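Local coordinates for putative lipoprotein (Pseudomonas protegens, PDB 4KT3) that binds a type VI secretion peptidoglycan glycoside hydrolase effector as its immunity partner and probably neutralises it, at residues B[18-32]-B[82-94]. Residues are numbered along the deposited sequence; the frame is centred on the assembly and turned at random.
Sequences GLTREQAEQVLRVAL and LFSVSLNTGDTWE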
loop_
_atom_site.group_PDB
_atom_site.type_symbol
_atom_site.label_atom_id
_atom_site.label_comp_id
_atom_site.label_asym_id
_atom_site.label_seq_id
_atom_site.Cartn_x
_atom_site.Cartn_y
_atom_site.Cartn_z
ATOM N N GLY B 18 -2.336 11.602 -21.725
ATOM C CA GLY B 18 -2.471 10.515 -20.776
ATOM C C GLY B 18 -3.729 10.557 -19.933
ATOM O O GLY B 18 -4.447 11.560 -19.896
ATOM N N LEU B 19 -3.991 9.442 -19.259
ATOM C CA LEU B 19 -5.120 9.315 -18.346
ATOM C C LEU B 19 -5.015 10.314 -17.204
ATOM O O LEU B 19 -3.922 10.584 -16.704
ATOM C CB LEU B 19 -5.154 7.900 -17.756
ATOM C CG LEU B 19 -5.314 6.725 -18.726
ATOM C CD1 LEU B 19 -4.997 5.403 -18.026
ATOM C CD2 LEU B 19 -6.717 6.701 -19.290
ATOM N N THR B 20 -6.158 10.857 -16.796
ATOM C CA THR B 20 -6.263 11.568 -15.522
ATOM C C THR B 20 -6.260 10.566 -14.380
ATOM O O THR B 20 -6.409 9.359 -14.597
ATOM C CB THR B 20 -7.572 12.334 -15.420
ATOM O OG1 THR B 20 -8.662 11.405 -15.485
ATOM C CG2 THR B 20 -7.692 13.345 -16.544
ATOM N N ARG B 21 -6.110 11.063 -13.156
ATOM C CA ARG B 21 -6.150 10.189 -11.999
ATOM C C ARG B 21 -7.482 9.453 -11.939
ATOM O O ARG B 21 -7.531 8.265 -11.620
ATOM C CB ARG B 21 -5.944 10.990 -10.713
ATOM C CG ARG B 21 -5.797 10.101 -9.468
ATOM C CD ARG B 21 -5.860 10.909 -8.172
ATOM N NE ARG B 21 -5.124 12.171 -8.256
ATOM C CZ ARG B 21 -3.834 12.313 -7.968
ATOM N NH1 ARG B 21 -3.110 11.270 -7.582
ATOM N NH2 ARG B 21 -3.261 13.501 -8.072
ATOM N N GLU B 22 -8.567 10.161 -12.243
ATOM C CA GLU B 22 -9.898 9.570 -12.167
ATOM C C GLU B 22 -10.041 8.443 -13.182
ATOM O O GLU B 22 -10.580 7.380 -12.869
ATOM C CB GLU B 22 -10.972 10.640 -12.392
ATOM C CG GLU B 22 -12.400 10.139 -12.223
ATOM N N GLN B 23 -9.550 8.677 -14.396
ATOM C CA GLN B 23 -9.592 7.664 -15.442
ATOM C C GLN B 23 -8.728 6.458 -15.080
ATOM O O GLN B 23 -9.120 5.315 -15.317
ATOM C CB GLN B 23 -9.143 8.260 -16.778
ATOM C CG GLN B 23 -10.126 9.274 -17.354
ATOM C CD GLN B 23 -9.593 9.996 -18.577
ATOM O OE1 GLN B 23 -8.401 10.288 -18.673
ATOM N NE2 GLN B 23 -10.479 10.282 -19.529
ATOM N N ALA B 24 -7.559 6.708 -14.496
ATOM C CA ALA B 24 -6.677 5.626 -14.068
ATOM C C ALA B 24 -7.379 4.759 -13.016
ATOM O O ALA B 24 -7.248 3.540 -13.024
ATOM C CB ALA B 24 -5.366 6.182 -13.520
ATOM N N GLU B 25 -8.139 5.384 -12.123
ATOM C CA GLU B 25 -8.876 4.620 -11.126
ATOM C C GLU B 25 -9.930 3.739 -11.803
ATOM O O GLU B 25 -10.175 2.606 -11.386
ATOM C CB GLU B 25 -9.562 5.530 -10.105
ATOM C CG GLU B 25 -10.159 4.745 -8.955
ATOM C CD GLU B 25 -11.048 5.586 -8.063
ATOM O OE1 GLU B 25 -10.665 6.718 -7.711
ATOM O OE2 GLU B 25 -12.140 5.106 -7.710
ATOM N N GLN B 26 -10.560 4.259 -12.846
ATOM C CA GLN B 26 -11.556 3.469 -13.556
ATOM C C GLN B 26 -10.901 2.281 -14.265
ATOM O O GLN B 26 -11.474 1.187 -14.298
ATOM C CB GLN B 26 -12.371 4.334 -14.516
ATOM C CG GLN B 26 -13.306 5.291 -13.791
ATOM C CD GLN B 26 -14.192 4.586 -12.762
ATOM O OE1 GLN B 26 -14.840 3.583 -13.068
ATOM N NE2 GLN B 26 -14.213 5.109 -11.534
ATOM N N VAL B 27 -9.696 2.486 -14.796
ATOM C CA VAL B 27 -8.917 1.388 -15.359
ATOM C C VAL B 27 -8.650 0.340 -14.273
ATOM O O VAL B 27 -8.869 -0.853 -14.481
ATOM C CB VAL B 27 -7.571 1.883 -15.965
ATOM C CG1 VAL B 27 -6.683 0.716 -16.361
ATOM C CG2 VAL B 27 -7.825 2.770 -17.186
ATOM N N LEU B 28 -8.173 0.781 -13.113
ATOM C CA LEU B 28 -7.930 -0.137 -12.003
ATOM C C LEU B 28 -9.200 -0.912 -11.647
ATOM O O LEU B 28 -9.163 -2.128 -11.425
ATOM C CB LEU B 28 -7.410 0.625 -10.780
ATOM C CG LEU B 28 -7.204 -0.247 -9.542
ATOM C CD1 LEU B 28 -6.182 -1.351 -9.820
ATOM C CD2 LEU B 28 -6.765 0.592 -8.355
ATOM N N ARG B 29 -10.333 -0.220 -11.596
ATOM C CA ARG B 29 -11.585 -0.887 -11.238
ATOM C C ARG B 29 -11.956 -1.988 -12.231
ATOM O O ARG B 29 -12.431 -3.054 -11.835
ATOM C CB ARG B 29 -12.713 0.125 -11.086
ATOM C CG ARG B 29 -12.640 0.891 -9.786
ATOM C CD ARG B 29 -13.735 1.928 -9.673
ATOM N NE ARG B 29 -13.544 2.751 -8.482
ATOM C CZ ARG B 29 -13.939 2.412 -7.259
ATOM N NH1 ARG B 29 -14.565 1.261 -7.045
ATOM N NH2 ARG B 29 -13.715 3.233 -6.243
ATOM N N VAL B 30 -11.707 -1.745 -13.513
ATOM C CA VAL B 30 -11.867 -2.784 -14.528
ATOM C C VAL B 30 -10.901 -3.937 -14.230
ATOM O O VAL B 30 -11.298 -5.102 -14.201
ATOM C CB VAL B 30 -11.657 -2.225 -15.957
ATOM C CG1 VAL B 30 -11.612 -3.353 -16.997
ATOM C CG2 VAL B 30 -12.782 -1.254 -16.324
ATOM N N ALA B 31 -9.639 -3.613 -13.991
ATOM C CA ALA B 31 -8.649 -4.631 -13.643
ATOM C C ALA B 31 -9.081 -5.496 -12.460
ATOM O O ALA B 31 -8.927 -6.713 -12.500
ATOM C CB ALA B 31 -7.315 -3.981 -13.341
ATOM N N LEU B 32 -9.612 -4.873 -11.408
ATOM C CA LEU B 32 -9.965 -5.604 -10.185
ATOM C C LEU B 32 -11.213 -6.484 -10.320
ATOM O O LEU B 32 -11.396 -7.424 -9.540
ATOM C CB LEU B 32 -10.146 -4.632 -9.014
ATOM C CG LEU B 32 -8.889 -3.840 -8.634
ATOM C CD1 LEU B 32 -9.156 -2.882 -7.488
ATOM C CD2 LEU B 32 -7.751 -4.775 -8.287
ATOM N N LEU B 82 -1.679 -2.514 -3.268
ATOM C CA LEU B 82 -1.125 -1.221 -3.633
ATOM C C LEU B 82 -0.818 -1.332 -5.116
ATOM O O LEU B 82 -0.038 -2.186 -5.525
ATOM C CB LEU B 82 0.157 -0.917 -2.846
ATOM C CG LEU B 82 0.898 0.372 -3.240
ATOM C CD1 LEU B 82 0.015 1.605 -3.106
ATOM C CD2 LEU B 82 2.175 0.560 -2.399
ATOM N N PHE B 83 -1.443 -0.478 -5.918
ATOM C CA PHE B 83 -1.395 -0.591 -7.371
ATOM C C PHE B 83 -0.827 0.661 -8.003
ATOM O O PHE B 83 -1.020 1.768 -7.498
ATOM C CB PHE B 83 -2.807 -0.820 -7.922
ATOM C CG PHE B 83 -3.489 -2.028 -7.348
ATOM C CD1 PHE B 83 -4.291 -1.917 -6.218
ATOM C CD2 PHE B 83 -3.316 -3.276 -7.925
ATOM C CE1 PHE B 83 -4.915 -3.044 -5.678
ATOM C CE2 PHE B 83 -3.944 -4.404 -7.391
ATOM C CZ PHE B 83 -4.738 -4.284 -6.270
ATOM N N SER B 84 -0.162 0.474 -9.142
ATOM C CA SER B 84 0.293 1.573 -9.980
ATOM C C SER B 84 -0.319 1.393 -11.366
ATOM O O SER B 84 -0.216 0.313 -11.957
ATOM C CB SER B 84 1.823 1.594 -10.077
ATOM O OG SER B 84 2.432 1.860 -8.813
ATOM N N VAL B 85 -0.961 2.448 -11.865
ATOM C CA VAL B 85 -1.580 2.441 -13.189
ATOM C C VAL B 85 -0.881 3.457 -14.093
ATOM O O VAL B 85 -0.773 4.630 -13.736
ATOM C CB VAL B 85 -3.072 2.831 -13.101
ATOM C CG1 VAL B 85 -3.699 2.834 -14.477
ATOM C CG2 VAL B 85 -3.827 1.886 -12.149
ATOM N N SER B 86 -0.392 3.022 -15.246
ATOM C CA SER B 86 0.318 3.935 -16.139
ATOM C C SER B 86 -0.613 4.924 -16.797
ATOM O O SER B 86 -1.632 4.540 -17.345
ATOM C CB SER B 86 1.075 3.188 -17.231
ATOM O OG SER B 86 1.364 4.071 -18.320
ATOM N N LEU B 87 -0.247 6.200 -16.741
ATOM C CA LEU B 87 -1.009 7.249 -17.394
ATOM C C LEU B 87 -1.022 7.084 -18.904
ATOM O O LEU B 87 -1.966 7.503 -19.560
ATOM C CB LEU B 87 -0.397 8.618 -17.098
ATOM C CG LEU B 87 -0.686 9.290 -15.775
ATOM C CD1 LEU B 87 -0.037 8.514 -14.657
ATOM C CD2 LEU B 87 -0.163 10.717 -15.821
ATOM N N ASN B 88 0.043 6.514 -19.454
ATOM C CA ASN B 88 0.198 6.478 -20.903
ATOM C C ASN B 88 -0.249 5.183 -21.572
ATOM O O ASN B 88 -0.481 5.170 -22.782
ATOM C CB ASN B 88 1.646 6.785 -21.294
ATOM C CG ASN B 88 1.947 8.275 -21.281
ATOM O OD1 ASN B 88 1.066 9.100 -21.521
ATOM N ND2 ASN B 88 3.193 8.622 -20.996
ATOM N N THR B 89 -0.348 4.095 -20.810
ATOM C CA THR B 89 -0.733 2.802 -21.392
ATOM C C THR B 89 -1.821 2.059 -20.622
ATOM O O THR B 89 -2.379 1.086 -21.130
ATOM C CB THR B 89 0.447 1.837 -21.443
ATOM O OG1 THR B 89 0.804 1.490 -20.100
ATOM C CG2 THR B 89 1.650 2.452 -22.150
ATOM N N GLY B 90 -2.108 2.502 -19.399
ATOM C CA GLY B 90 -3.013 1.791 -18.518
ATOM C C GLY B 90 -2.436 0.512 -17.932
ATOM O O GLY B 90 -3.150 -0.233 -17.253
ATOM N N ASP B 91 -1.160 0.232 -18.198
ATOM C CA ASP B 91 -0.505 -0.925 -17.575
ATOM C C ASP B 91 -0.692 -0.822 -16.069
ATOM O O ASP B 91 -0.383 0.225 -15.471
ATOM C CB ASP B 91 0.989 -0.948 -17.924
ATOM C CG ASP B 91 1.637 -2.314 -17.717
ATOM O OD1 ASP B 91 0.940 -3.356 -17.796
ATOM O OD2 ASP B 91 2.867 -2.334 -17.495
ATOM N N THR B 92 -1.134 -1.921 -15.454
ATOM C CA THR B 92 -1.479 -1.931 -14.035
ATOM C C THR B 92 -0.711 -3.016 -13.281
ATOM O O THR B 92 -0.757 -4.192 -13.648
ATOM C CB THR B 92 -2.995 -2.108 -13.845
ATOM O OG1 THR B 92 -3.672 -1.022 -14.480
ATOM C CG2 THR B 92 -3.384 -2.154 -12.361
ATOM N N TRP B 93 -0.004 -2.595 -12.233
ATOM C CA TRP B 93 0.786 -3.496 -11.405
ATOM C C TRP B 93 0.373 -3.425 -9.943
ATOM O O TRP B 93 0.081 -2.354 -9.416
ATOM C CB TRP B 93 2.271 -3.123 -11.480
ATOM C CG TRP B 93 2.930 -3.490 -12.765
ATOM C CD1 TRP B 93 2.822 -2.835 -13.961
ATOM C CD2 TRP B 93 3.803 -4.596 -12.988
ATOM N NE1 TRP B 93 3.574 -3.470 -14.920
ATOM C CE2 TRP B 93 4.186 -4.558 -14.348
ATOM C CE3 TRP B 93 4.299 -5.616 -12.176
ATOM C CZ2 TRP B 93 5.046 -5.498 -14.905
ATOM C CZ3 TRP B 93 5.156 -6.548 -12.733
ATOM C CH2 TRP B 93 5.510 -6.489 -14.086
ATOM N N GLU B 94 0.381 -4.576 -9.283
ATOM C CA GLU B 94 0.352 -4.614 -7.827
ATOM C C GLU B 94 1.820 -4.613 -7.412
ATOM O O GLU B 94 2.558 -5.543 -7.744
ATOM C CB GLU B 94 -0.359 -5.869 -7.330
ATOM C CG GLU B 94 -1.058 -5.694 -5.985
ATOM C CD GLU B 94 -0.093 -5.616 -4.816
ATOM O OE1 GLU B 94 1.041 -6.108 -4.948
ATOM O OE2 GLU B 94 -0.460 -5.052 -3.760
#
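Leu28 reaches from helix 21-32 onto the antiparallel hairpin 82-94, and its atoms meet three residues there. Leu28 CB lies 4.0 Å from Val85 CG2. CG stands anti to the backbone N (chi1 177°), which carries the two methyls to the Phe83 ring. Leu28 CD1 then sits over one face of the Phe83 ring, 4.1 Å from the centroid and offset toward the rim, a CH-pi contact. Leu28 CD1 also touches Thr92 CG2 at 3.9 Å. Leu28 CD2 reaches Phe83 CD1 at 4.1 Å.

One turn on, Leu32 CD2 approaches Phe83 CZ obliquely, at 3.7 Å. One turn back, Ala24 CB packs on Val85 CG1 at 3.9 Å. Val27 CG1 faces the turn between the strands, near Gly90 O and Thr92 OG1. That hydroxyl donates to Gly90 O, which also accepts from Gln110.

Before the helix, Leu19 N donates an almost straight bond (166°) to Leu87 O, 2.8 Å away. Thr20 and Gln23 close a capping box just after it. At the turn, Ser86 OG accepts from Asn88 N, an ST turn, and from Thr89 N, an ST motif, and is hydrogen-bonded to Glu124.

The helix thus lies across the five-stranded antiparallel sheet of this Tgi2PP-family protein through a buried, mostly aliphatic interface. Shape and apolar burial probably hold it there, while one backbone bond ties the residue before the helix N-cap to the hairpin turn.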